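Local atomic coordinates of RmpD (Hexulose-6-phosphate synthase) (Streptococcus mutans, PDB entry 3EXR), a protein that belongs to the orotidine 5'-phosphate decarboxylase/HUMPS family and folds as a TIM barrel, an enzyme scaffold built of eight parallel strands ringed by helices. Residues I34-V39 and E47-L52. Sequence-based numbering, arbitrary orientation.
Sequences IEAGTV and ELVEVL
Ile34 and Ala36 of strand 34-36 meet Leu48, Val49 and Leu52 of helix 47-52. The strand and the helix run nearly antiparallel, at 162°, with their axes 9.2 Å apart at the closest point. Ile34 lies across from Leu52, and Ala36 from Val49. Ala36 CA lies 6.7 Å from Val49 CA. The strand and helix 47-55 form one beta-alpha unit of the TIM barrel, with the short helix 38-44 in the connection. The chain leaves the strand, forms that short helix and returns along the outside of the barrel.

The contact is wholly apolar. Ala36 is its centre, and its CB touches three helix side chains. The closest is Leu48, whose CD2 lies 3.9 Å from Ala36 CB. Of the two Leu48 methyls, CD2 is the branch that meets the alanine. The CD1 methyl of Leu52 is 4.3 Å from Ala36 CB, and Val49 CG2 touches the same CB more loosely, at 4.5 Å. Leu52 CD1 also meets the branch methyl CG2 of Ile34 at 4.2 Å, so this one methyl touches both strand residues. The short side chain of Ala36 is consistent with the close approach of the two backbones. Glu35, between the two, points its CB away from the helix.

All five touching residues are buried. Strand 34-36 is hydrogen-bonded through its backbone to strands 7-12 and 60-67, and on the interior side Glu35 OE1 is hydrogen-bonded to Gln9. On the outer side, Leu48 and Leu52 also pack against helix 17-27, through Leu17, Ala20, Ile21 and Ala24. Helix 47-55 thus covers the second barrel strand and packs against both neighbouring strands, with Val49 and Leu52 on Ile61 of strand 60-67 and Leu52 on Leu12 of strand 7-12.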
loop_
_atom_site.group_PDB
_atom_site.type_symbol
_atom_site.label_atom_id
_atom_site.label_comp_id
_atom_site.label_asym_id
_atom_site.label_seq_id
_atom_site.Cartn_x
_atom_site.Cartn_y
_atom_site.Cartn_z
ATOM N N ILE A 34 6.721 -2.819 17.756
ATOM C CA ILE A 34 7.696 -2.746 16.653
ATOM C C ILE A 34 6.961 -2.937 15.335
ATOM O O ILE A 34 6.198 -3.885 15.170
ATOM C CB ILE A 34 8.813 -3.815 16.791
ATOM C CG1 ILE A 34 9.534 -3.639 18.120
ATOM C CG2 ILE A 34 9.817 -3.687 15.658
ATOM C CD1 ILE A 34 10.350 -4.780 18.519
ATOM N N GLU A 35 7.215 -2.040 14.390
ATOM C CA GLU A 35 6.462 -1.986 13.129
ATOM C C GLU A 35 7.394 -2.173 11.928
ATOM O O GLU A 35 8.360 -1.436 11.751
ATOM C CB GLU A 35 5.724 -0.648 12.984
ATOM C CG GLU A 35 5.109 -0.422 11.608
ATOM C CD GLU A 35 4.295 0.855 11.533
ATOM O OE1 GLU A 35 4.621 1.835 12.252
ATOM O OE2 GLU A 35 3.288 0.879 10.782
ATOM N N ALA A 36 7.088 -3.180 11.117
ATOM C CA ALA A 36 7.710 -3.344 9.816
ATOM C C ALA A 36 7.007 -2.413 8.841
ATOM O O ALA A 36 5.850 -2.674 8.443
ATOM C CB ALA A 36 7.562 -4.796 9.346
ATOM N N GLY A 37 7.673 -1.326 8.463
ATOM C CA GLY A 37 7.039 -0.307 7.651
ATOM C C GLY A 37 6.846 -0.709 6.197
ATOM O O GLY A 37 7.538 -1.591 5.693
ATOM N N THR A 38 5.925 -0.034 5.499
ATOM C CA THR A 38 5.563 -0.413 4.126
ATOM C C THR A 38 6.768 -0.359 3.192
ATOM O O THR A 38 6.947 -1.245 2.356
ATOM C CB THR A 38 4.495 0.527 3.553
ATOM O OG1 THR A 38 3.492 0.797 4.543
ATOM C CG2 THR A 38 3.825 -0.109 2.357
ATOM N N VAL A 39 7.592 0.686 3.315
ATOM C CA VAL A 39 8.773 0.797 2.454
ATOM C C VAL A 39 9.658 -0.455 2.584
ATOM O O VAL A 39 10.236 -0.945 1.614
ATOM C CB VAL A 39 9.603 2.060 2.815
ATOM C CG1 VAL A 39 10.949 2.014 2.100
ATOM C CG2 VAL A 39 8.815 3.332 2.476
ATOM N N GLU A 47 9.111 -12.110 5.488
ATOM C CA GLU A 47 9.955 -12.885 6.388
ATOM C C GLU A 47 10.456 -11.987 7.549
ATOM O O GLU A 47 10.620 -12.439 8.665
ATOM C CB GLU A 47 11.085 -13.624 5.676
ATOM C CG GLU A 47 11.884 -14.521 6.619
ATOM C CD GLU A 47 12.912 -15.412 5.944
ATOM O OE1 GLU A 47 13.447 -15.057 4.873
ATOM O OE2 GLU A 47 13.221 -16.463 6.545
ATOM N N LEU A 48 10.629 -10.705 7.271
ATOM C CA LEU A 48 11.001 -9.742 8.303
ATOM C C LEU A 48 10.065 -9.826 9.508
ATOM O O LEU A 48 10.524 -9.744 10.670
ATOM C CB LEU A 48 11.009 -8.316 7.736
ATOM C CG LEU A 48 11.240 -7.168 8.737
ATOM C CD1 LEU A 48 12.588 -7.260 9.401
ATOM C CD2 LEU A 48 11.091 -5.822 8.057
ATOM N N VAL A 49 8.768 -9.984 9.249
ATOM C CA VAL A 49 7.798 -10.046 10.355
ATOM C C VAL A 49 8.137 -11.212 11.290
ATOM O O VAL A 49 8.115 -11.084 12.503
ATOM C CB VAL A 49 6.339 -10.173 9.841
ATOM C CG1 VAL A 49 5.363 -10.366 10.984
ATOM C CG2 VAL A 49 5.958 -8.937 9.035
ATOM N N GLU A 50 8.437 -12.350 10.685
ATOM C CA GLU A 50 8.809 -13.553 11.430
ATOM C C GLU A 50 10.141 -13.401 12.208
ATOM O O GLU A 50 10.265 -13.860 13.342
ATOM C CB GLU A 50 8.851 -14.746 10.476
ATOM C CG GLU A 50 8.961 -16.090 11.161
ATOM C CD GLU A 50 8.684 -17.283 10.247
ATOM O OE1 GLU A 50 8.028 -17.117 9.214
ATOM O OE2 GLU A 50 9.101 -18.407 10.612
ATOM N N VAL A 51 11.112 -12.738 11.603
ATOM C CA VAL A 51 12.388 -12.470 12.271
ATOM C C VAL A 51 12.133 -11.587 13.497
ATOM O O VAL A 51 12.687 -11.854 14.552
ATOM C CB VAL A 51 13.401 -11.814 11.313
ATOM C CG1 VAL A 51 14.633 -11.305 12.050
ATOM C CG2 VAL A 51 13.786 -12.797 10.183
ATOM N N LEU A 52 11.291 -10.578 13.338
ATOM C CA LEU A 52 10.993 -9.683 14.450
ATOM C C LEU A 52 10.287 -10.435 15.567
ATOM O O LEU A 52 10.575 -10.202 16.729
ATOM C CB LEU A 52 10.177 -8.483 14.011
ATOM C CG LEU A 52 10.887 -7.522 13.073
ATOM C CD1 LEU A 52 9.927 -6.503 12.515
ATOM C CD2 LEU A 52 12.053 -6.821 13.792
#